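Aldehyde dehydrogenase (Staphylococcus aureus, PDB 6K0Z) catalyses the NAD-dependent oxidation of 4,4'-diaponeurosporen-4-al to 4,4'-diaponeurosporenoic acid, a step in making the carotenoid staphyloxanthin. Local coordinates at residues G139-I144 against A167-V172; L116-F121 against D189-T194; K38-A43 against E163-N168; Y123-V128 against R155-L160. The protein carries 1 engineered substitution. All coordinates share one frame; numbering follows the deposited sequence.

All four contacts belong to one layered half of the chain, a sheet with a parallel core and helices packed on it. Interactions 1 and 2, with centres about 12 Å apart, share the sheet: strands 104-118 and 141-145 are neighbours in it, flanked by 190-194 and 170-172. Interaction 4 packs on one face of this sheet, its centre about 13 Å from that of interaction 2. It shares helix 151-164 with interaction 3, which brings in helix 30-46. The segments follow in the order 38-43, 116-121, 123-128, 139-144, 155-160, 163-168, 167-172, 189-194. Through the shared sheet, this framework is continuous with interaction 2, whose strand 190-194 ends beside the predicted active site.

Interaction 1: residues G139-I144 against A167-V172; sequences GNTAII and ANYIEV
Ala142 and Ile170 sit opposite each other as a parallel pair, and three backbone hydrogen bonds join their strands. Ala142 N donates to Tyr169 O, and Ala142 O receives Glu171 N. Ile144 N then donates to Glu171 O at 2.9 Å. On the face carrying Ala142, Ile144, Ile170 and Val172, the small Ala142 CB approaches Ile170 CG1 at 4.1 Å. Ile144 holds its CG1 branch beside its own backbone N (chi1 -71°), which carries Ile144 CD1 back along the strand to Ile170 CG2, 3.6 Å away. At the start of the pairing, the Tyr169 ring reaches back across the contact, its CE1 lying 3.4 Å from Asn140 O, while Ile170 CG1 lies over one face near the rim of the ring. Around this shell, the isoleucines and Val172 pack into an apolar cover that includes Ile136 and Ile161, and alanine is small enough for Leu132 of helix 126-138 to come close. The two strands and helix 151-164 form a beta-alpha-beta unit. On the other face stand Ile143 and Glu171, whose OE2 makes a salt bridge with Lys14. Glu171 OE1 bends round to accept its neighbour Val172 N at 2.8 Å and is also bonded by Asn162, while Val172 O receives Lys158 NZ. Side chains thus satisfy Val172 N and O on the outer edge of strand 170-172, where no further strand pairs with them.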
loop_
_atom_site.group_PDB
_atom_site.type_symbol
_atom_site.label_atom_id
_atom_site.label_comp_id
_atom_site.label_asym_id
_atom_site.label_seq_id
_atom_site.Cartn_x
_atom_site.Cartn_y
_atom_site.Cartn_z
ATOM N N GLY A 139 10.085 -7.736 -11.740
ATOM C CA GLY A 139 11.518 -7.959 -11.670
ATOM C C GLY A 139 12.033 -8.537 -10.372
ATOM O O GLY A 139 13.173 -8.253 -9.983
ATOM N N ASN A 140 11.233 -9.341 -9.686
ATOM C CA ASN A 140 11.609 -9.906 -8.402
ATOM C C ASN A 140 11.999 -11.368 -8.571
ATOM O O ASN A 140 11.778 -11.982 -9.614
ATOM C CB ASN A 140 10.453 -9.786 -7.399
ATOM C CG ASN A 140 9.940 -8.368 -7.254
ATOM O OD1 ASN A 140 10.416 -7.609 -6.413
ATOM N ND2 ASN A 140 8.951 -8.010 -8.059
ATOM N N THR A 141 12.587 -11.924 -7.519
ATOM C CA THR A 141 12.583 -13.364 -7.324
ATOM C C THR A 141 11.415 -13.739 -6.419
ATOM O O THR A 141 10.822 -12.890 -5.747
ATOM C CB THR A 141 13.904 -13.846 -6.731
ATOM O OG1 THR A 141 14.104 -13.259 -5.439
ATOM C CG2 THR A 141 15.043 -13.453 -7.641
ATOM N N ALA A 142 11.063 -15.018 -6.419
ATOM C CA ALA A 142 9.848 -15.422 -5.732
ATOM C C ALA A 142 10.035 -16.770 -5.073
ATOM O O ALA A 142 10.631 -17.682 -5.652
ATOM C CB ALA A 142 8.649 -15.497 -6.681
ATOM N N ILE A 143 9.508 -16.881 -3.859
ATOM C CA ILE A 143 9.347 -18.152 -3.171
ATOM C C ILE A 143 7.860 -18.339 -2.936
ATOM O O ILE A 143 7.189 -17.434 -2.424
ATOM C CB ILE A 143 10.153 -18.190 -1.861
ATOM C CG1 ILE A 143 11.637 -18.328 -2.197
ATOM C CG2 ILE A 143 9.686 -19.331 -0.970
ATOM C CD1 ILE A 143 12.533 -17.879 -1.111
ATOM N N ILE A 144 7.341 -19.497 -3.340
ATOM C CA ILE A 144 5.908 -19.749 -3.408
ATOM C C ILE A 144 5.535 -20.793 -2.370
ATOM O O ILE A 144 6.182 -21.844 -2.273
ATOM C CB ILE A 144 5.486 -20.204 -4.815
ATOM C CG1 ILE A 144 5.574 -19.026 -5.775
ATOM C CG2 ILE A 144 4.074 -20.783 -4.797
ATOM C CD1 ILE A 144 5.679 -19.425 -7.218
ATOM N N ALA A 167 15.687 -22.743 -9.085
ATOM C CA ALA A 167 15.105 -22.480 -7.770
ATOM C C ALA A 167 15.540 -21.130 -7.219
ATOM O O ALA A 167 14.799 -20.507 -6.449
ATOM C CB ALA A 167 15.470 -23.590 -6.796
ATOM N N ASN A 168 16.724 -20.652 -7.604
ATOM C CA ASN A 168 17.172 -19.368 -7.086
ATOM C C ASN A 168 16.385 -18.202 -7.664
ATOM O O ASN A 168 16.513 -17.080 -7.165
ATOM C CB ASN A 168 18.668 -19.187 -7.350
ATOM C CG ASN A 168 19.010 -19.192 -8.825
ATOM O OD1 ASN A 168 18.195 -19.556 -9.668
ATOM N ND2 ASN A 168 20.237 -18.804 -9.142
ATOM N N TYR A 169 15.569 -18.444 -8.684
ATOM C CA TYR A 169 14.739 -17.405 -9.273
ATOM C C TYR A 169 13.282 -17.528 -8.847
ATOM O O TYR A 169 12.699 -16.553 -8.369
ATOM C CB TYR A 169 14.858 -17.438 -10.800
ATOM C CG TYR A 169 13.910 -16.491 -11.495
ATOM C CD1 TYR A 169 13.918 -15.137 -11.213
ATOM C CD2 TYR A 169 12.989 -16.954 -12.421
ATOM C CE1 TYR A 169 13.040 -14.269 -11.850
ATOM C CE2 TYR A 169 12.117 -16.088 -13.057
ATOM C CZ TYR A 169 12.146 -14.752 -12.765
ATOM O OH TYR A 169 11.277 -13.890 -13.387
ATOM N N ILE A 170 12.683 -18.707 -9.000
ATOM C CA ILE A 170 11.380 -19.012 -8.418
ATOM C C ILE A 170 11.437 -20.431 -7.864
ATOM O O ILE A 170 11.948 -21.342 -8.525
ATOM C CB ILE A 170 10.235 -18.860 -9.443
ATOM C CG1 ILE A 170 10.198 -17.445 -10.001
ATOM C CG2 ILE A 170 8.888 -19.178 -8.809
ATOM C CD1 ILE A 170 9.353 -17.332 -11.217
ATOM N N GLU A 171 10.935 -20.615 -6.647
ATOM C CA GLU A 171 10.991 -21.902 -5.976
ATOM C C GLU A 171 9.651 -22.140 -5.303
ATOM O O GLU A 171 8.917 -21.194 -5.010
ATOM C CB GLU A 171 12.163 -21.950 -4.967
ATOM C CG GLU A 171 12.200 -23.140 -3.990
ATOM C CD GLU A 171 12.390 -24.498 -4.668
ATOM O OE1 GLU A 171 11.623 -24.853 -5.592
ATOM O OE2 GLU A 171 13.319 -25.229 -4.264
ATOM N N VAL A 172 9.330 -23.411 -5.089
ATOM C CA VAL A 172 8.099 -23.833 -4.435
ATOM C C VAL A 172 8.469 -24.620 -3.183
ATOM O O VAL A 172 9.164 -25.641 -3.273
ATOM C CB VAL A 172 7.222 -24.679 -5.373
ATOM C CG1 VAL A 172 6.000 -25.198 -4.634
ATOM C CG2 VAL A 172 6.815 -23.868 -6.597
#

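Interaction 2: residues L116-F121 against D189-T194; sequences LIIAPF and DYVFFT
Ile118 meets the Phe193 ring at its edge: the ring atom CD1 lies 4.1 Å from Ile118 CB, which is close to the ring plane, while the two side chains run at a slant to one another. One pair earlier on the same face, Leu116 and Val191 lie side by side and point the same way, with Leu116 CD2 4.1 Å from Val191 CG2. Val203 of helix 197-209 touches both Val191 and Phe193 there. The opposite face carries Ile117 and Phe192. Phe192 CG is set opposite its backbone N (chi1 -172°), which takes the ring away from strand 116-118 and toward Tyr422, edge to face, so that Phe192 CB is what Ile117 CG1 touches. These are neighbouring parallel strands in the Rossmann-like half that binds NAD in aldehyde dehydrogenases. Backbone bonds run from Leu116 N to Tyr190 O as far as Thr194 N to Ile118 O (3.2 Å). Beyond them Pro120, which has no N-H to offer, brings its ring across Thr194, with Pro120 CD 3.5 Å from Thr194 CB. The Thr194 side chain lies about 4 Å from that of Glu217, a predicted active-site residue, and near Ser251, probably the engineered replacement of the family's catalytic cysteine.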
loop_
_atom_site.group_PDB
_atom_site.type_symbol
_atom_site.label_atom_id
_atom_site.label_comp_id
_atom_site.label_asym_id
_atom_site.label_seq_id
_atom_site.Cartn_x
_atom_site.Cartn_y
_atom_site.Cartn_z
ATOM N N LEU A 116 7.612 -13.292 -1.264
ATOM C CA LEU A 116 6.934 -14.481 -0.775
ATOM C C LEU A 116 5.484 -14.444 -1.220
ATOM O O LEU A 116 4.806 -13.418 -1.065
ATOM C CB LEU A 116 7.003 -14.578 0.751
ATOM C CG LEU A 116 6.071 -15.586 1.427
ATOM C CD1 LEU A 116 6.307 -17.007 0.929
ATOM C CD2 LEU A 116 6.252 -15.527 2.943
ATOM N N ILE A 117 5.012 -15.556 -1.772
ATOM C CA ILE A 117 3.626 -15.690 -2.205
ATOM C C ILE A 117 3.048 -16.893 -1.482
ATOM O O ILE A 117 3.556 -18.009 -1.637
ATOM C CB ILE A 117 3.517 -15.850 -3.731
ATOM C CG1 ILE A 117 3.930 -14.559 -4.424
ATOM C CG2 ILE A 117 2.106 -16.254 -4.140
ATOM C CD1 ILE A 117 3.975 -14.693 -5.915
ATOM N N ILE A 118 2.006 -16.671 -0.682
ATOM C CA ILE A 118 1.323 -17.751 0.022
ATOM C C ILE A 118 -0.082 -17.884 -0.552
ATOM O O ILE A 118 -0.849 -16.913 -0.542
ATOM C CB ILE A 118 1.282 -17.500 1.536
ATOM C CG1 ILE A 118 2.685 -17.175 2.070
ATOM C CG2 ILE A 118 0.723 -18.741 2.219
ATOM C CD1 ILE A 118 2.701 -16.495 3.426
ATOM N N ALA A 119 -0.434 -19.082 -1.021
ATOM C CA ALA A 119 -1.679 -19.283 -1.723
ATOM C C ALA A 119 -2.542 -20.300 -1.006
ATOM O O ALA A 119 -2.038 -21.259 -0.390
ATOM C CB ALA A 119 -1.418 -19.764 -3.150
ATOM N N PRO A 120 -3.844 -20.131 -1.076
ATOM C CA PRO A 120 -4.763 -21.037 -0.334
ATOM C C PRO A 120 -5.098 -22.337 -1.065
ATOM O O PRO A 120 -4.391 -22.763 -1.974
ATOM C CB PRO A 120 -6.044 -20.176 -0.154
ATOM C CG PRO A 120 -5.850 -18.988 -1.045
ATOM C CD PRO A 120 -4.424 -18.791 -1.302
ATOM N N PHE A 121 -6.183 -22.971 -0.632
ATOM C CA PHE A 121 -6.588 -24.266 -1.174
ATOM C C PHE A 121 -7.665 -24.174 -2.239
ATOM O O PHE A 121 -7.814 -25.118 -3.013
ATOM C CB PHE A 121 -7.105 -25.189 -0.059
ATOM C CG PHE A 121 -8.514 -24.865 0.403
ATOM C CD1 PHE A 121 -9.627 -25.349 -0.279
ATOM C CD2 PHE A 121 -8.723 -24.108 1.542
ATOM C CE1 PHE A 121 -10.911 -25.051 0.146
ATOM C CE2 PHE A 121 -10.005 -23.814 1.977
ATOM C CZ PHE A 121 -11.099 -24.284 1.282
ATOM N N ASP A 189 11.305 -9.161 1.027
ATOM C CA ASP A 189 11.105 -7.777 0.630
ATOM C C ASP A 189 9.636 -7.452 0.390
ATOM O O ASP A 189 9.285 -6.278 0.215
ATOM C CB ASP A 189 11.934 -7.465 -0.627
ATOM C CG ASP A 189 13.428 -7.729 -0.431
ATOM O OD1 ASP A 189 14.078 -6.914 0.254
ATOM O OD2 ASP A 189 13.961 -8.734 -0.963
ATOM N N TYR A 190 8.779 -8.465 0.385
ATOM C CA TYR A 190 7.352 -8.311 0.186
ATOM C C TYR A 190 6.693 -9.647 0.489
ATOM O O TYR A 190 7.248 -10.709 0.187
ATOM C CB TYR A 190 7.014 -7.852 -1.241
ATOM C CG TYR A 190 5.686 -7.147 -1.255
ATOM C CD1 TYR A 190 4.512 -7.866 -1.383
ATOM C CD2 TYR A 190 5.601 -5.774 -1.056
ATOM C CE1 TYR A 190 3.300 -7.241 -1.358
ATOM C CE2 TYR A 190 4.385 -5.141 -1.023
ATOM C CZ TYR A 190 3.235 -5.889 -1.178
ATOM O OH TYR A 190 1.991 -5.315 -1.150
ATOM N N VAL A 191 5.509 -9.585 1.087
ATOM C CA VAL A 191 4.739 -10.781 1.394
ATOM C C VAL A 191 3.345 -10.620 0.800
ATOM O O VAL A 191 2.663 -9.623 1.061
ATOM C CB VAL A 191 4.670 -11.046 2.907
ATOM C CG1 VAL A 191 3.624 -12.109 3.211
ATOM C CG2 VAL A 191 6.035 -11.476 3.420
ATOM N N PHE A 192 2.929 -11.588 -0.000
ATOM C CA PHE A 192 1.602 -11.598 -0.596
ATOM C C PHE A 192 0.849 -12.811 -0.067
ATOM O O PHE A 192 1.327 -13.945 -0.192
ATOM C CB PHE A 192 1.695 -11.636 -2.124
ATOM C CG PHE A 192 0.378 -11.464 -2.823
ATOM C CD1 PHE A 192 -0.510 -12.529 -2.947
ATOM C CD2 PHE A 192 0.033 -10.242 -3.383
ATOM C CE1 PHE A 192 -1.717 -12.372 -3.599
ATOM C CE2 PHE A 192 -1.168 -10.085 -4.041
ATOM C CZ PHE A 192 -2.045 -11.154 -4.149
ATOM N N PHE A 193 -0.325 -12.579 0.507
ATOM C CA PHE A 193 -1.034 -13.643 1.196
ATOM C C PHE A 193 -2.503 -13.636 0.823
ATOM O O PHE A 193 -3.157 -12.595 0.897
ATOM C CB PHE A 193 -0.896 -13.499 2.721
ATOM C CG PHE A 193 -1.859 -14.355 3.501
ATOM C CD1 PHE A 193 -1.545 -15.667 3.806
ATOM C CD2 PHE A 193 -3.070 -13.845 3.935
ATOM C CE1 PHE A 193 -2.423 -16.458 4.525
ATOM C CE2 PHE A 193 -3.960 -14.636 4.650
ATOM C CZ PHE A 193 -3.635 -15.943 4.946
ATOM N N THR A 194 -3.025 -14.808 0.480
ATOM C CA THR A 194 -4.460 -15.029 0.359
ATOM C C THR A 194 -4.858 -16.163 1.293
ATOM O O THR A 194 -4.170 -17.185 1.358
ATOM C CB THR A 194 -4.858 -15.360 -1.073
ATOM O OG1 THR A 194 -4.335 -14.360 -1.949
ATOM C CG2 THR A 194 -6.364 -15.401 -1.207
#

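Interaction 3: residues K38-A43 against E163-N168; sequences KKLSKA and ETFDAN
Where helix 151-164 ends, Thr164 and Phe165 pack against Lys39, Leu40 and Ala43 on one flank of helix 30-46, joining an early helix of the chain to the helical layer over the sheet. Thr164 occupies the middle. Its OG1 stands beside the backbone N (chi1 -53°), which puts Thr164 CG2 anti to that N and 3.7 Å from Lys39 CB. The same OG1 turns toward Ala43, whose methyl is small enough to sit close beside it, and is satisfied within its own helix by Leu160 O. The side chains of Lys39 and Thr164 run alongside one another with opposed directions. A bend in the lysine chain at chi3 (-52°) then brings Lys39 NZ to Thr164 O, where it donates a hydrogen bond of 3.1 Å, coming in tilted 23° from the carbonyl plane. Phe165, the first residue to leave helical geometry, lays its ring beside Thr164 and Leu40: Leu40 CB lies at the ring edge, 4.1 Å from Phe165 CZ, and Thr164 CG2 rests over one face, offset toward the rim of the ring. Leucine suits the inner position, since it also meets Ile78, Phe129, Ile136 and Leu160 of surrounding helices. The contact therefore grades from apolar packing on the inside to a polar link at its outer edge. Because the lysine ammonium binds a carbonyl at the C-terminal end of a helix, its positive charge probably complements the partial negative charge of that end.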
loop_
_atom_site.group_PDB
_atom_site.type_symbol
_atom_site.label_atom_id
_atom_site.label_comp_id
_atom_site.label_asym_id
_atom_site.label_seq_id
_atom_site.Cartn_x
_atom_site.Cartn_y
_atom_site.Cartn_z
ATOM N N LYS A 38 7.190 -15.697 -21.052
ATOM C CA LYS A 38 6.969 -16.628 -22.152
ATOM C C LYS A 38 7.105 -18.070 -21.682
ATOM O O LYS A 38 6.221 -18.897 -21.930
ATOM C CB LYS A 38 7.942 -16.338 -23.295
ATOM N N LYS A 39 8.202 -18.388 -20.986
ATOM C CA LYS A 39 8.393 -19.755 -20.504
ATOM C C LYS A 39 7.240 -20.192 -19.605
ATOM O O LYS A 39 6.822 -21.356 -19.636
ATOM C CB LYS A 39 9.722 -19.884 -19.756
ATOM C CG LYS A 39 10.903 -19.214 -20.431
ATOM C CD LYS A 39 12.218 -19.888 -20.075
ATOM C CE LYS A 39 12.383 -20.028 -18.581
ATOM N NZ LYS A 39 13.740 -20.512 -18.201
ATOM N N LEU A 40 6.711 -19.270 -18.798
ATOM C CA LEU A 40 5.604 -19.624 -17.920
ATOM C C LEU A 40 4.358 -19.962 -18.723
ATOM O O LEU A 40 3.694 -20.971 -18.457
ATOM C CB LEU A 40 5.315 -18.487 -16.949
ATOM C CG LEU A 40 4.140 -18.771 -16.020
ATOM C CD1 LEU A 40 4.358 -20.075 -15.276
ATOM C CD2 LEU A 40 3.975 -17.624 -15.064
ATOM N N SER A 41 4.016 -19.118 -19.700
ATOM C CA SER A 41 2.869 -19.400 -20.555
ATOM C C SER A 41 3.015 -20.764 -21.214
ATOM O O SER A 41 2.097 -21.589 -21.167
ATOM C CB SER A 41 2.714 -18.302 -21.606
ATOM O OG SER A 41 1.566 -18.515 -22.409
ATOM N N LYS A 42 4.183 -21.028 -21.806
ATOM C CA LYS A 42 4.424 -22.322 -22.437
ATOM C C LYS A 42 4.337 -23.456 -21.423
ATOM O O LYS A 42 3.780 -24.522 -21.716
ATOM C CB LYS A 42 5.789 -22.315 -23.128
ATOM C CG LYS A 42 6.384 -23.699 -23.380
ATOM C CD LYS A 42 7.898 -23.628 -23.654
ATOM C CE LYS A 42 8.658 -24.673 -22.839
ATOM N NZ LYS A 42 8.475 -24.476 -21.349
ATOM N N ALA A 43 4.869 -23.242 -20.217
ATOM C CA ALA A 43 4.877 -24.308 -19.220
ATOM C C ALA A 43 3.464 -24.663 -18.771
ATOM O O ALA A 43 3.128 -25.846 -18.634
ATOM C CB ALA A 43 5.742 -23.903 -18.028
ATOM N N GLU A 163 10.743 -27.446 -13.305
ATOM C CA GLU A 163 11.115 -27.745 -14.681
ATOM C C GLU A 163 11.353 -26.467 -15.477
ATOM O O GLU A 163 12.228 -26.424 -16.346
ATOM C CB GLU A 163 10.039 -28.604 -15.344
ATOM C CG GLU A 163 10.383 -29.033 -16.759
ATOM C CD GLU A 163 9.163 -29.033 -17.664
ATOM O OE1 GLU A 163 8.453 -30.060 -17.710
ATOM O OE2 GLU A 163 8.915 -28.004 -18.330
ATOM N N THR A 164 10.597 -25.407 -15.186
ATOM C CA THR A 164 10.687 -24.199 -15.999
ATOM C C THR A 164 11.826 -23.290 -15.553
ATOM O O THR A 164 12.581 -22.778 -16.389
ATOM C CB THR A 164 9.370 -23.431 -15.957
ATOM O OG1 THR A 164 8.288 -24.306 -16.314
ATOM C CG2 THR A 164 9.433 -22.266 -16.931
ATOM N N PHE A 165 11.957 -23.065 -14.247
ATOM C CA PHE A 165 12.872 -22.074 -13.699
ATOM C C PHE A 165 13.875 -22.717 -12.750
ATOM O O PHE A 165 13.668 -23.818 -12.233
ATOM C CB PHE A 165 12.109 -20.972 -12.940
ATOM C CG PHE A 165 10.959 -20.382 -13.700
ATOM C CD1 PHE A 165 11.164 -19.344 -14.584
ATOM C CD2 PHE A 165 9.669 -20.856 -13.512
ATOM C CE1 PHE A 165 10.109 -18.793 -15.280
ATOM C CE2 PHE A 165 8.613 -20.309 -14.206
ATOM C CZ PHE A 165 8.835 -19.277 -15.093
ATOM N N ASP A 166 14.973 -22.002 -12.517
ATOM C CA ASP A 166 15.911 -22.397 -11.476
ATOM C C ASP A 166 15.393 -21.950 -10.121
ATOM O O ASP A 166 14.740 -20.908 -10.007
ATOM C CB ASP A 166 17.289 -21.799 -11.732
ATOM C CG ASP A 166 17.911 -22.301 -13.021
ATOM O OD1 ASP A 166 17.651 -23.470 -13.374
ATOM O OD2 ASP A 166 18.686 -21.551 -13.660
ATOM N N ALA A 167 15.687 -22.743 -9.085
ATOM C CA ALA A 167 15.105 -22.480 -7.770
ATOM C C ALA A 167 15.540 -21.130 -7.219
ATOM O O ALA A 167 14.799 -20.507 -6.449
ATOM C CB ALA A 167 15.470 -23.590 -6.796
ATOM N N ASN A 168 16.724 -20.652 -7.604
ATOM C CA ASN A 168 17.172 -19.368 -7.086
ATOM C C ASN A 168 16.385 -18.202 -7.664
ATOM O O ASN A 168 16.513 -17.080 -7.165
ATOM C CB ASN A 168 18.668 -19.187 -7.350
ATOM C CG ASN A 168 19.010 -19.192 -8.825
ATOM O OD1 ASN A 168 18.195 -19.556 -9.668
ATOM N ND2 ASN A 168 20.237 -18.804 -9.142
#

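Interaction 4: residues Y123-V128 against R155-L160; sequences YPFQLV and RVIKRL
With CG anti to the backbone N (chi1 -167°), the Phe125 ring of segment 123-128 swings across Ile157, so that Phe125 CD1 lies 3.9 Å from Ile157 CG1. Ile157 answers with its own stretched branch: CG1 stands beside the backbone N and chi2 is extended (174°), which carries CD1 deep into the contact. There Ile157 CD1 meets Val128 CG2 tip to tip at 4.0 Å. The same methyl, Ile157 CD1, comes 3.7 Å from Pro124 O. Leu160, one helical turn further on, adds its CD1 at the edge of the same aromatic ring, 4.4 Å from Phe125 CE1. Helices 126-138 and 151-164 both lie on one face of the parallel strands at the heart of the sheet in this Rossmann-like half, with strand 141-145 between them in the chain, and this pairing joins the N-terminal part of the first to the middle of the second. The beta-branched isoleucine presents a stiff, extended arm that reaches between Phe125 and Val128, and the compact Val128 suits its place close to the sheet, where it also touches Ala119. Phe125 also stacks on Phe129 and meets Ile44 of helix 30-46 and Ile51 of helix 48-59, while Ala43 and Ile44 pack on Leu160. Outside this apolar seam, Arg155 turns to a salt bridge with Glu174.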
loop_
_atom_site.group_PDB
_atom_site.type_symbol
_atom_site.label_atom_id
_atom_site.label_comp_id
_atom_site.label_asym_id
_atom_site.label_seq_id
_atom_site.Cartn_x
_atom_site.Cartn_y
_atom_site.Cartn_z
ATOM N N TYR A 123 -8.634 -21.909 -4.813
ATOM C CA TYR A 123 -8.208 -21.681 -6.190
ATOM C C TYR A 123 -6.704 -21.888 -6.210
ATOM O O TYR A 123 -5.935 -20.937 -6.395
ATOM C CB TYR A 123 -8.576 -20.287 -6.689
ATOM C CG TYR A 123 -10.047 -20.112 -6.941
ATOM C CD1 TYR A 123 -10.954 -20.122 -5.890
ATOM C CD2 TYR A 123 -10.534 -19.926 -8.222
ATOM C CE1 TYR A 123 -12.301 -19.958 -6.109
ATOM C CE2 TYR A 123 -11.887 -19.759 -8.452
ATOM C CZ TYR A 123 -12.765 -19.778 -7.390
ATOM O OH TYR A 123 -14.115 -19.614 -7.593
ATOM N N PRO A 124 -6.259 -23.130 -6.022
ATOM C CA PRO A 124 -4.847 -23.367 -5.685
ATOM C C PRO A 124 -3.884 -22.899 -6.747
ATOM O O PRO A 124 -2.759 -22.508 -6.418
ATOM C CB PRO A 124 -4.770 -24.890 -5.518
ATOM C CG PRO A 124 -6.157 -25.388 -5.544
ATOM C CD PRO A 124 -7.001 -24.378 -6.235
ATOM N N PHE A 125 -4.283 -22.944 -8.014
ATOM C CA PHE A 125 -3.404 -22.563 -9.110
ATOM C C PHE A 125 -3.504 -21.074 -9.405
ATOM O O PHE A 125 -2.484 -20.389 -9.528
ATOM C CB PHE A 125 -3.751 -23.381 -10.357
ATOM C CG PHE A 125 -2.728 -23.289 -11.443
ATOM C CD1 PHE A 125 -1.650 -24.158 -11.468
ATOM C CD2 PHE A 125 -2.844 -22.339 -12.448
ATOM C CE1 PHE A 125 -0.702 -24.085 -12.478
ATOM C CE2 PHE A 125 -1.895 -22.256 -13.460
ATOM C CZ PHE A 125 -0.821 -23.130 -13.472
ATOM N N GLN A 126 -4.732 -20.577 -9.528
ATOM C CA GLN A 126 -4.967 -19.167 -9.810
ATOM C C GLN A 126 -4.207 -18.265 -8.839
ATOM O O GLN A 126 -3.469 -17.364 -9.254
ATOM C CB GLN A 126 -6.475 -18.910 -9.764
ATOM C CG GLN A 126 -6.902 -17.521 -9.325
ATOM C CD GLN A 126 -6.809 -16.505 -10.433
ATOM O OE1 GLN A 126 -6.215 -16.764 -11.484
ATOM N NE2 GLN A 126 -7.390 -15.332 -10.205
ATOM N N LEU A 127 -4.351 -18.514 -7.539
ATOM C CA LEU A 127 -3.805 -17.598 -6.546
ATOM C C LEU A 127 -2.307 -17.768 -6.334
ATOM O O LEU A 127 -1.697 -16.942 -5.656
ATOM C CB LEU A 127 -4.564 -17.746 -5.228
ATOM C CG LEU A 127 -6.075 -17.638 -5.402
ATOM C CD1 LEU A 127 -6.811 -18.435 -4.333
ATOM C CD2 LEU A 127 -6.504 -16.172 -5.414
ATOM N N VAL A 128 -1.693 -18.801 -6.903
ATOM C CA VAL A 128 -0.238 -18.807 -7.001
ATOM C C VAL A 128 0.226 -17.923 -8.152
ATOM O O VAL A 128 1.149 -17.119 -7.991
ATOM C CB VAL A 128 0.292 -20.240 -7.160
ATOM C CG1 VAL A 128 1.786 -20.212 -7.422
ATOM C CG2 VAL A 128 0.005 -21.055 -5.927
ATOM N N ARG A 155 2.059 -30.220 -5.847
ATOM C CA ARG A 155 3.209 -30.858 -6.479
ATOM C C ARG A 155 3.272 -30.589 -7.974
ATOM O O ARG A 155 4.368 -30.413 -8.525
ATOM C CB ARG A 155 3.178 -32.359 -6.245
ATOM C CG ARG A 155 4.235 -33.066 -7.060
ATOM C CD ARG A 155 5.583 -33.046 -6.369
ATOM N NE ARG A 155 5.434 -32.973 -4.928
ATOM C CZ ARG A 155 5.538 -34.039 -4.137
ATOM N NH1 ARG A 155 5.380 -33.902 -2.820
ATOM N NH2 ARG A 155 5.784 -35.268 -4.635
ATOM N N VAL A 156 2.123 -30.568 -8.648
ATOM C CA VAL A 156 2.100 -30.179 -10.053
ATOM C C VAL A 156 2.659 -28.773 -10.226
ATOM O O VAL A 156 3.326 -28.468 -11.223
ATOM C CB VAL A 156 0.671 -30.291 -10.605
ATOM C CG1 VAL A 156 0.593 -29.636 -11.960
ATOM C CG2 VAL A 156 0.252 -31.746 -10.669
ATOM N N ILE A 157 2.409 -27.900 -9.251
ATOM C CA ILE A 157 2.978 -26.560 -9.307
ATOM C C ILE A 157 4.480 -26.608 -9.084
ATOM O O ILE A 157 5.248 -25.945 -9.791
ATOM C CB ILE A 157 2.279 -25.637 -8.296
ATOM C CG1 ILE A 157 0.836 -25.381 -8.723
ATOM C CG2 ILE A 157 3.025 -24.325 -8.173
ATOM C CD1 ILE A 157 0.049 -24.613 -7.703
ATOM N N LYS A 158 4.929 -27.396 -8.107
ATOM C CA LYS A 158 6.362 -27.562 -7.911
ATOM C C LYS A 158 7.025 -28.142 -9.156
ATOM O O LYS A 158 8.083 -27.663 -9.583
ATOM C CB LYS A 158 6.626 -28.442 -6.692
ATOM C CG LYS A 158 8.101 -28.630 -6.392
ATOM C CD LYS A 158 8.333 -29.139 -4.975
ATOM C CE LYS A 158 9.825 -29.264 -4.666
ATOM N NZ LYS A 158 10.585 -27.987 -4.889
ATOM N N ARG A 159 6.415 -29.167 -9.761
ATOM C CA ARG A 159 6.993 -29.765 -10.960
ATOM C C ARG A 159 7.063 -28.757 -12.097
ATOM O O ARG A 159 8.073 -28.679 -12.805
ATOM C CB ARG A 159 6.190 -30.999 -11.379
ATOM C CG ARG A 159 6.857 -32.329 -11.012
ATOM C CD ARG A 159 5.862 -33.438 -10.640
ATOM N NE ARG A 159 6.370 -34.249 -9.525
ATOM C CZ ARG A 159 5.748 -35.304 -8.995
ATOM N NH1 ARG A 159 6.303 -35.956 -7.974
ATOM N NH2 ARG A 159 4.571 -35.704 -9.474
ATOM N N LEU A 160 6.001 -27.974 -12.284
ATOM C CA LEU A 160 6.000 -26.976 -13.348
ATOM C C LEU A 160 7.069 -25.922 -13.104
ATOM O O LEU A 160 7.749 -25.492 -14.042
ATOM C CB LEU A 160 4.616 -26.331 -13.455
ATOM C CG LEU A 160 4.334 -25.307 -14.557
ATOM C CD1 LEU A 160 2.842 -25.245 -14.836
ATOM C CD2 LEU A 160 4.836 -23.921 -14.183
#